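Local coordinates for OBody AM2EP06 (Pyrobaculum aerophilum, PDB 4GN4), which is an engineered OB-fold protein that probably serves as a binding scaffold, docking here against the chain of another protein, at residues I82-E87 / G94-P99; H8-I13 / V22-W27. All coordinates share one frame; numbering follows the deposited sequence. Where two conformers were deposited one is given.

Interaction 1: residues I82-E87 / G94-P99; sequences IVEASE and GVEIFP
Strand 82-85 and strand 95-99 run antiparallel, their axes 4.7 Å apart at the closest. Ile82 pairs with Phe98 and Glu84 with Glu96, both hydrogen-bonded pairs. Val83 with Ile97 and Ala85 with Val95 are non-hydrogen-bonded pairs. Two bonds tie Ile82 to Phe98. The one from Phe98 N to Ile82 O is 2.9 Å long, nearly straight at 169° and in the carbonyl plane. Two more join Glu84 and Glu96. Beyond the strand Ser86 N still reaches Gly94 O at 2.9 Å, but bent and from above the carbonyl plane. Gly94 has a positive phi, which favours glycine.

Side chains alternate between two faces. On one, Val83 and Val95 cross obliquely, with CG1 of Val83 4.2 Å from CG1 of Val95. On the other, Glu84 lies over a face of the Phe98 ring. CB of Glu84, placed by the backbone, sits 4.0 Å from the Phe98 ring centroid in a CH-pi contact. CG anti to the backbone N and the bend at chi2 (88°) then lay the carboxylate beside the ring, turned only 30° from its plane. Lys59 adds a cation-pi contact to this ring.

Glu96 has CG lying between the backbone N and the carbonyl carbon, and the chain runs out straight beyond it, bringing OE1 3.0 Å from OG of Ser86. Gln88 donates to OE1 from the connecting loop, and OE2 makes a salt bridge with a basic side chain of another protein chain. An alanine here would remove the carboxylate and would probably lose both the Gln88 link and the salt bridge to the partner. The whole is the beta hairpin between the fourth and fifth strands of an OB-fold barrel.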
ATOM      1  N   ILE A  82       8.908   4.299  14.943  1.00 27.49           N
ATOM      2  CA  ILE A  82      10.057   5.111  14.493  1.00 27.62           C
ATOM      3  C   ILE A  82       9.595   5.946  13.278  1.00 28.36           C
ATOM      4  O   ILE A  82       8.984   5.404  12.328  1.00 28.62           O
ATOM      5  CB  ILE A  82      11.212   4.215  14.056  1.00 28.66           C
ATOM      6  CG1 ILE A  82      11.660   3.307  15.216  1.00 32.42           C
ATOM      7  CG2 ILE A  82      12.404   5.114  13.571  1.00 29.65           C
ATOM      8  CD1 ILE A  82      12.150   4.033  16.493  1.00 35.94           C
ATOM      9  N   VAL A  83       9.888   7.233  13.304  1.00 27.10           N
ATOM     10  CA  VAL A  83       9.588   8.117  12.226  1.00 26.98           C
ATOM     11  C   VAL A  83      10.529   7.862  11.038  1.00 29.89           C
ATOM     12  O   VAL A  83      11.756   7.727  11.204  1.00 29.89           O
ATOM     13  CB  VAL A  83       9.682   9.575  12.665  1.00 27.55           C
ATOM     14  CG1 VAL A  83       9.405  10.529  11.415  1.00 27.34           C
ATOM     15  CG2 VAL A  83       8.712   9.840  13.879  1.00 25.82           C
ATOM     16  N   GLU A  84       9.957   7.832   9.832  1.00 28.11           N
ATOM     17  CA  GLU A  84      10.727   7.690   8.598  1.00 30.34           C
ATOM     18  C   GLU A  84      10.352   8.820   7.652  1.00 31.64           C
ATOM     19  O   GLU A  84       9.169   8.933   7.332  1.00 30.02           O
ATOM     20  CB  GLU A  84      10.343   6.369   7.924  1.00 31.68           C
ATOM     21  CG  GLU A  84      10.721   6.288   6.420  1.00 35.80           C
ATOM     22  CD  GLU A  84      12.127   5.758   6.130  1.00 42.32           C
ATOM     23  OE1 GLU A  84      12.906   5.506   7.087  1.00 38.82           O
ATOM     24  OE2 GLU A  84      12.437   5.581   4.906  1.00 41.80           O
ATOM     25  N   ALA A  85      11.303   9.635   7.198  1.00 31.12           N
ATOM     26  CA  ALA A  85      11.025  10.720   6.283  1.00 36.00           C
ATOM     27  C   ALA A  85      10.867  10.114   4.889  1.00 38.84           C
ATOM     28  O   ALA A  85      11.835   9.658   4.358  1.00 42.94           O
ATOM     29  CB  ALA A  85      12.241  11.748   6.230  1.00 35.54           C
ATOM     30  N   SER A  86       9.702  10.164   4.277  1.00 39.76           N
ATOM     31  CA  SER A  86       9.603   9.660   2.911  1.00 45.38           C
ATOM     32  C   SER A  86       8.398  10.259   2.220  1.00 45.55           C
ATOM     33  O   SER A  86       7.359  10.446   2.866  1.00 44.72           O
ATOM     34  CB  SER A  86       9.520   8.131   2.889  1.00 44.55           C
ATOM     35  OG  SER A  86       8.202   7.736   3.175  1.00 50.02           O
ATOM     36  N   GLU A  87       8.527  10.512   0.912  0.50 48.43           N
ATOM     37  CA  GLU A  87       7.426  11.056   0.090  0.50 48.77           C
ATOM     38  C   GLU A  87       6.104  10.319   0.291  0.50 46.10           C
ATOM     39  O   GLU A  87       6.052   9.095   0.197  0.50 44.37           O
ATOM     40  CB  GLU A  87       7.773  11.119  -1.410  0.50 52.28           C
ATOM     41  CG  GLU A  87       8.376   9.854  -2.037  0.50 52.83           C
ATOM     42  CD  GLU A  87       8.428   9.918  -3.589  0.50 53.84           C
ATOM     43  OE1 GLU A  87       7.515  10.508  -4.197  0.50 54.38           O
ATOM     44  OE2 GLU A  87       9.395   9.407  -4.189  0.50 54.43           O
ATOM     45  N   GLY A  94       5.505  14.300   4.128  1.00 42.68           N
ATOM     46  CA  GLY A  94       6.750  13.547   3.937  1.00 38.88           C
ATOM     47  C   GLY A  94       7.132  12.676   5.120  1.00 34.61           C
ATOM     48  O   GLY A  94       8.310  12.488   5.350  1.00 35.56           O
ATOM     49  N   VAL A  95       6.190  12.091   5.847  1.00 28.81           N
ATOM     50  CA  VAL A  95       6.592  11.186   6.959  1.00 26.55           C
ATOM     51  C   VAL A  95       5.660   9.945   7.028  1.00 26.28           C
ATOM     52  O   VAL A  95       4.489   9.973   6.610  1.00 25.10           O
ATOM     53  CB  VAL A  95       6.552  11.893   8.363  1.00 27.07           C
ATOM     54  CG1 VAL A  95       7.570  12.945   8.526  1.00 29.42           C
ATOM     55  CG2 VAL A  95       5.085  12.448   8.604  1.00 25.43           C
ATOM     56  N   GLU A  96       6.223   8.872   7.534  1.00 24.66           N
ATOM     57  CA  GLU A  96       5.459   7.709   7.973  1.00 26.10           C
ATOM     58  C   GLU A  96       6.031   7.203   9.291  1.00 25.84           C
ATOM     59  O   GLU A  96       7.114   7.655   9.728  1.00 27.15           O
ATOM     60  CB  GLU A  96       5.385   6.614   6.870  1.00 27.19           C
ATOM     61  CG  GLU A  96       6.613   6.530   6.121  1.00 32.36           C
ATOM     62  CD  GLU A  96       6.620   5.707   4.793  1.00 33.84           C
ATOM     63  OE1 GLU A  96       5.938   5.922   3.753  1.00 33.38           O
ATOM     64  OE2 GLU A  96       7.560   4.930   4.767  1.00 29.79           O
ATOM     65  N   ILE A  97       5.310   6.306   9.944  1.00 23.68           N
ATOM     66  CA  ILE A  97       5.735   5.757  11.201  1.00 24.73           C
ATOM     67  C   ILE A  97       5.743   4.235  11.007  1.00 26.23           C
ATOM     68  O   ILE A  97       4.787   3.628  10.536  1.00 26.09           O
ATOM     69  CB  ILE A  97       4.801   6.139  12.347  1.00 24.76           C
ATOM     70  CG1 ILE A  97       4.956   7.628  12.663  1.00 22.96           C
ATOM     71  CG2 ILE A  97       5.154   5.254  13.607  1.00 25.84           C
ATOM     72  CD1 ILE A  97       3.927   8.078  13.791  1.00 24.83           C
ATOM     73  N   PHE A  98       6.892   3.637  11.332  1.00 24.99           N
ATOM     74  CA  PHE A  98       7.022   2.185  11.335  1.00 28.01           C
ATOM     75  C   PHE A  98       6.783   1.739  12.802  1.00 27.66           C
ATOM     76  O   PHE A  98       7.640   2.002  13.657  1.00 26.89           O
ATOM     77  CB  PHE A  98       8.473   1.847  10.955  1.00 28.87           C
ATOM     78  CG  PHE A  98       8.845   2.237   9.519  1.00 34.22           C
ATOM     79  CD1 PHE A  98       7.862   2.328   8.572  1.00 30.61           C
ATOM     80  CD2 PHE A  98      10.215   2.486   9.142  1.00 40.50           C
ATOM     81  CE1 PHE A  98       8.150   2.637   7.225  1.00 37.17           C
ATOM     82  CE2 PHE A  98      10.550   2.786   7.769  1.00 43.52           C
ATOM     83  CZ  PHE A  98       9.487   2.870   6.813  1.00 41.23           C
ATOM     84  N   PRO A  99       5.669   1.028  13.070  1.00 28.52           N
ATOM     85  CA  PRO A  99       5.208   0.816  14.461  1.00 27.40           C
ATOM     86  C   PRO A  99       5.932  -0.329  15.153  1.00 28.63           C
ATOM     87  O   PRO A  99       6.306  -1.318  14.527  1.00 28.07           O
ATOM     88  CB  PRO A  99       3.721   0.446  14.287  1.00 27.23           C
ATOM     89  CG  PRO A  99       3.671  -0.262  12.918  1.00 27.94           C
ATOM     90  CD  PRO A  99       4.672   0.540  12.083  1.00 29.13           C
TER

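Interaction 2: residues H8-I13 / V22-W27; sequences HWTAEI and VVVAGW
This is a mostly buried apolar contact between the loop ahead of the first barrel strand and the early part of that strand, 21-33. Ile13 and His8 of the loop meet Val22 and Val24 of the strand. CG1 of Ile13 lies 3.8 Å from CG1 of Val24, the two side chains crossing obliquely. CD1 of Ile13 meets CG2 of Val22 tip to tip at 3.9 Å. The Ile13 chain has CG1 anti to the carbonyl carbon and turns again at chi2 (-56°), so its end fits against both valines. The His8 side chain crosses that of Val22 at about a right angle, ND1 of His8 coming to 3.7 Å from CG1 of Val22.

In this OB-fold the segment 8-13 thus packs beside the barrel strand without forming a strand itself. Its backbone makes a 3-10 turn at 10-12. Glu12 N bonds Trp9 O at 2.8 Å, and OE1 of Glu12 in return accepts from Trp9 N. Thr10 OG1 is held by Asp44.

Polar links across the contact are few. His8 N gives a weak bond of 3.4 Å to Val23 O, while Thr7 OG1 bonds Val23 N. One water bridges the backbones: it lies 2.8 Å from His8 O, to which it is hydrogen-bonded, and accepts a hydrogen bond from Ala25 N at 2.8 Å.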
ATOM      1  N   HIS A   8       4.118  13.253  21.003  1.00 28.53           N
ATOM      2  CA  HIS A   8       3.978  14.237  19.938  1.00 26.99           C
ATOM      3  C   HIS A   8       2.521  14.286  19.420  1.00 28.02           C
ATOM      4  O   HIS A   8       1.969  13.250  19.170  1.00 27.44           O
ATOM      5  CB  HIS A   8       4.868  13.885  18.716  1.00 25.90           C
ATOM      6  CG  HIS A   8       6.338  13.969  19.021  1.00 27.11           C
ATOM      7  ND1 HIS A   8       6.991  12.966  19.697  1.00 32.06           N
ATOM      8  CD2 HIS A   8       7.230  14.986  18.886  1.00 34.74           C
ATOM      9  CE1 HIS A   8       8.256  13.339  19.910  1.00 35.56           C
ATOM     10  NE2 HIS A   8       8.425  14.557  19.422  1.00 31.32           N
ATOM     11  N   TRP A   9       2.041  15.473  19.125  1.00 28.21           N
ATOM     12  CA  TRP A   9       0.826  15.630  18.267  1.00 28.25           C
ATOM     13  C   TRP A   9       1.173  15.185  16.830  1.00 25.73           C
ATOM     14  O   TRP A   9       2.363  15.283  16.353  1.00 26.12           O
ATOM     15  CB  TRP A   9       0.385  17.098  18.303  1.00 29.29           C
ATOM     16  CG  TRP A   9      -0.110  17.489  19.659  1.00 32.80           C
ATOM     17  CD1 TRP A   9       0.646  17.924  20.735  1.00 34.91           C
ATOM     18  CD2 TRP A   9      -1.500  17.475  20.115  1.00 35.03           C
ATOM     19  NE1 TRP A   9      -0.195  18.167  21.815  1.00 36.89           N
ATOM     20  CE2 TRP A   9      -1.499  17.864  21.463  1.00 37.42           C
ATOM     21  CE3 TRP A   9      -2.743  17.133  19.490  1.00 36.98           C
ATOM     22  CZ2 TRP A   9      -2.709  18.007  22.208  1.00 41.24           C
ATOM     23  CZ3 TRP A   9      -3.932  17.255  20.217  1.00 37.43           C
ATOM     24  CH2 TRP A   9      -3.906  17.681  21.574  1.00 37.40           C
ATOM     25  N   THR A  10       0.159  14.715  16.099  1.00 24.00           N
ATOM     26  CA  THR A  10       0.431  14.196  14.763  1.00 23.81           C
ATOM     27  C   THR A  10       1.039  15.295  13.900  1.00 25.03           C
ATOM     28  O   THR A  10       1.882  14.990  13.041  1.00 26.45           O
ATOM     29  CB  THR A  10      -0.834  13.591  14.065  1.00 22.96           C
ATOM     30  OG1 THR A  10      -1.879  14.582  14.040  1.00 25.17           O
ATOM     31  CG2 THR A  10      -1.251  12.302  14.827  1.00 23.91           C
ATOM     32  N   ALA A  11       0.599  16.543  14.084  1.00 24.81           N
ATOM     33  CA  ALA A  11       1.155  17.653  13.304  1.00 28.08           C
ATOM     34  C   ALA A  11       2.675  17.844  13.596  1.00 28.20           C
ATOM     35  O   ALA A  11       3.364  18.527  12.864  1.00 28.99           O
ATOM     36  CB  ALA A  11       0.432  18.968  13.634  1.00 29.57           C
ATOM     37  N   GLU A  12       3.152  17.349  14.718  1.00 28.19           N
ATOM     38  CA  GLU A  12       4.571  17.611  15.094  1.00 28.12           C
ATOM     39  C   GLU A  12       5.437  16.538  14.454  1.00 26.57           C
ATOM     40  O   GLU A  12       6.663  16.637  14.583  1.00 27.39           O
ATOM     41  CB  GLU A  12       4.767  17.570  16.616  1.00 28.38           C
ATOM     42  CG  GLU A  12       4.044  18.713  17.269  1.00 31.06           C
ATOM     43  CD  GLU A  12       4.142  18.676  18.744  1.00 33.52           C
ATOM     44  OE1 GLU A  12       3.926  17.636  19.354  1.00 32.64           O
ATOM     45  OE2 GLU A  12       4.430  19.724  19.312  1.00 42.38           O
ATOM     46  N   ILE A  13       4.818  15.531  13.793  1.00 24.96           N
ATOM     47  CA  ILE A  13       5.621  14.446  13.168  1.00 24.26           C
ATOM     48  C   ILE A  13       6.119  15.001  11.830  1.00 26.81           C
ATOM     49  O   ILE A  13       5.344  15.170  10.876  1.00 26.65           O
ATOM     50  CB  ILE A  13       4.838  13.085  12.995  1.00 24.29           C
ATOM     51  CG1 ILE A  13       4.273  12.545  14.351  1.00 23.33           C
ATOM     52  CG2 ILE A  13       5.792  12.020  12.360  1.00 21.51           C
ATOM     53  CD1 ILE A  13       5.298  12.339  15.495  1.00 22.83           C
ATOM     54  N   VAL A  22       8.680   7.746  18.611  1.00 28.29           N
ATOM     55  CA  VAL A  22       7.568   8.636  19.027  1.00 29.41           C
ATOM     56  C   VAL A  22       6.385   7.816  19.451  1.00 28.68           C
ATOM     57  O   VAL A  22       6.293   6.622  19.146  1.00 29.43           O
ATOM     58  CB  VAL A  22       7.157   9.601  17.891  1.00 26.90           C
ATOM     59  CG1 VAL A  22       8.392  10.433  17.460  1.00 27.85           C
ATOM     60  CG2 VAL A  22       6.502   8.853  16.667  1.00 25.25           C
ATOM     61  N   VAL A  23       5.514   8.442  20.257  1.00 29.60           N
ATOM     62  CA  VAL A  23       4.211   7.862  20.506  1.00 27.96           C
ATOM     63  C   VAL A  23       3.178   8.866  20.042  1.00 28.25           C
ATOM     64  O   VAL A  23       3.153  10.022  20.505  1.00 29.30           O
ATOM     65  CB  VAL A  23       4.013   7.505  21.964  1.00 30.49           C
ATOM     66  CG1 VAL A  23       2.571   6.949  22.164  1.00 31.50           C
ATOM     67  CG2 VAL A  23       5.117   6.518  22.438  1.00 30.94           C
ATOM     68  N   VAL A  24       2.261   8.419  19.182  1.00 26.20           N
ATOM     69  CA  VAL A  24       1.142   9.337  18.794  1.00 25.92           C
ATOM     70  C   VAL A  24      -0.124   8.741  19.365  1.00 26.23           C
ATOM     71  O   VAL A  24      -0.177   7.514  19.569  1.00 28.83           O
ATOM     72  CB  VAL A  24       1.048   9.490  17.212  1.00 25.35           C
ATOM     73  CG1 VAL A  24       2.273  10.323  16.695  1.00 25.98           C
ATOM     74  CG2 VAL A  24       0.970   8.075  16.527  1.00 24.73           C
ATOM     75  N   ALA A  25      -1.152   9.548  19.607  1.00 26.97           N
ATOM     76  CA  ALA A  25      -2.402   9.038  20.176  1.00 30.03           C
ATOM     77  C   ALA A  25      -3.551   9.801  19.481  1.00 30.22           C
ATOM     78  O   ALA A  25      -3.518  11.019  19.380  1.00 30.01           O
ATOM     79  CB  ALA A  25      -2.485   9.297  21.672  1.00 31.62           C
ATOM     80  N   GLY A  26      -4.577   9.105  19.022  1.00 30.56           N
ATOM     81  CA  GLY A  26      -5.684   9.827  18.366  1.00 30.81           C
ATOM     82  C   GLY A  26      -6.606   8.765  17.800  1.00 31.68           C
ATOM     83  O   GLY A  26      -6.655   7.655  18.357  1.00 33.53           O
ATOM     84  N   TRP A  27      -7.356   9.067  16.746  1.00 27.57           N
ATOM     85  CA  TRP A  27      -8.365   8.106  16.265  1.00 26.76           C
ATOM     86  C   TRP A  27      -7.906   7.596  14.875  1.00 26.67           C
ATOM     87  O   TRP A  27      -7.087   8.227  14.240  1.00 24.73           O
ATOM     88  CB  TRP A  27      -9.769   8.775  16.246  1.00 28.67           C
ATOM     89  CG  TRP A  27      -9.821   9.978  15.312  1.00 27.69           C
ATOM     90  CD1 TRP A  27     -10.083   9.962  13.915  1.00 29.59           C
ATOM     91  CD2 TRP A  27      -9.633  11.376  15.667  1.00 31.67           C
ATOM     92  NE1 TRP A  27     -10.111  11.275  13.454  1.00 31.06           N
ATOM     93  CE2 TRP A  27      -9.838  12.148  14.479  1.00 30.24           C
ATOM     94  CE3 TRP A  27      -9.337  12.055  16.876  1.00 30.22           C
ATOM     95  CZ2 TRP A  27      -9.710  13.546  14.473  1.00 30.71           C
ATOM     96  CZ3 TRP A  27      -9.238  13.467  16.870  1.00 33.26           C
ATOM     97  CH2 TRP A  27      -9.411  14.179  15.656  1.00 30.27           C
TER
HETATM   98  O   HOH W   1      -0.500  12.064  18.588  0.92 16.73           O

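In the fold
The centres of interactions 1 and 2 lie about 12 Å apart, and their apolar faces meet. CG2 of Val83 is 3.6 Å from CG1 of Val22, on the neighbouring strand of the same sheet. CD1 of Ile97 lies 3.9 Å from CG2 of Val22. CG2 of Val95 comes to 3.6 Å from Ile13 O, so segment 8-13 also rests on the hairpin. Val83, Val95 and Ile97 thus pack against the valines and isoleucine of interaction 2. The Glu84, Glu96 and Phe98 face of interaction 1 points the other way. There Glu96 and Phe98 touch the other protein chain, which does not contact interaction 2.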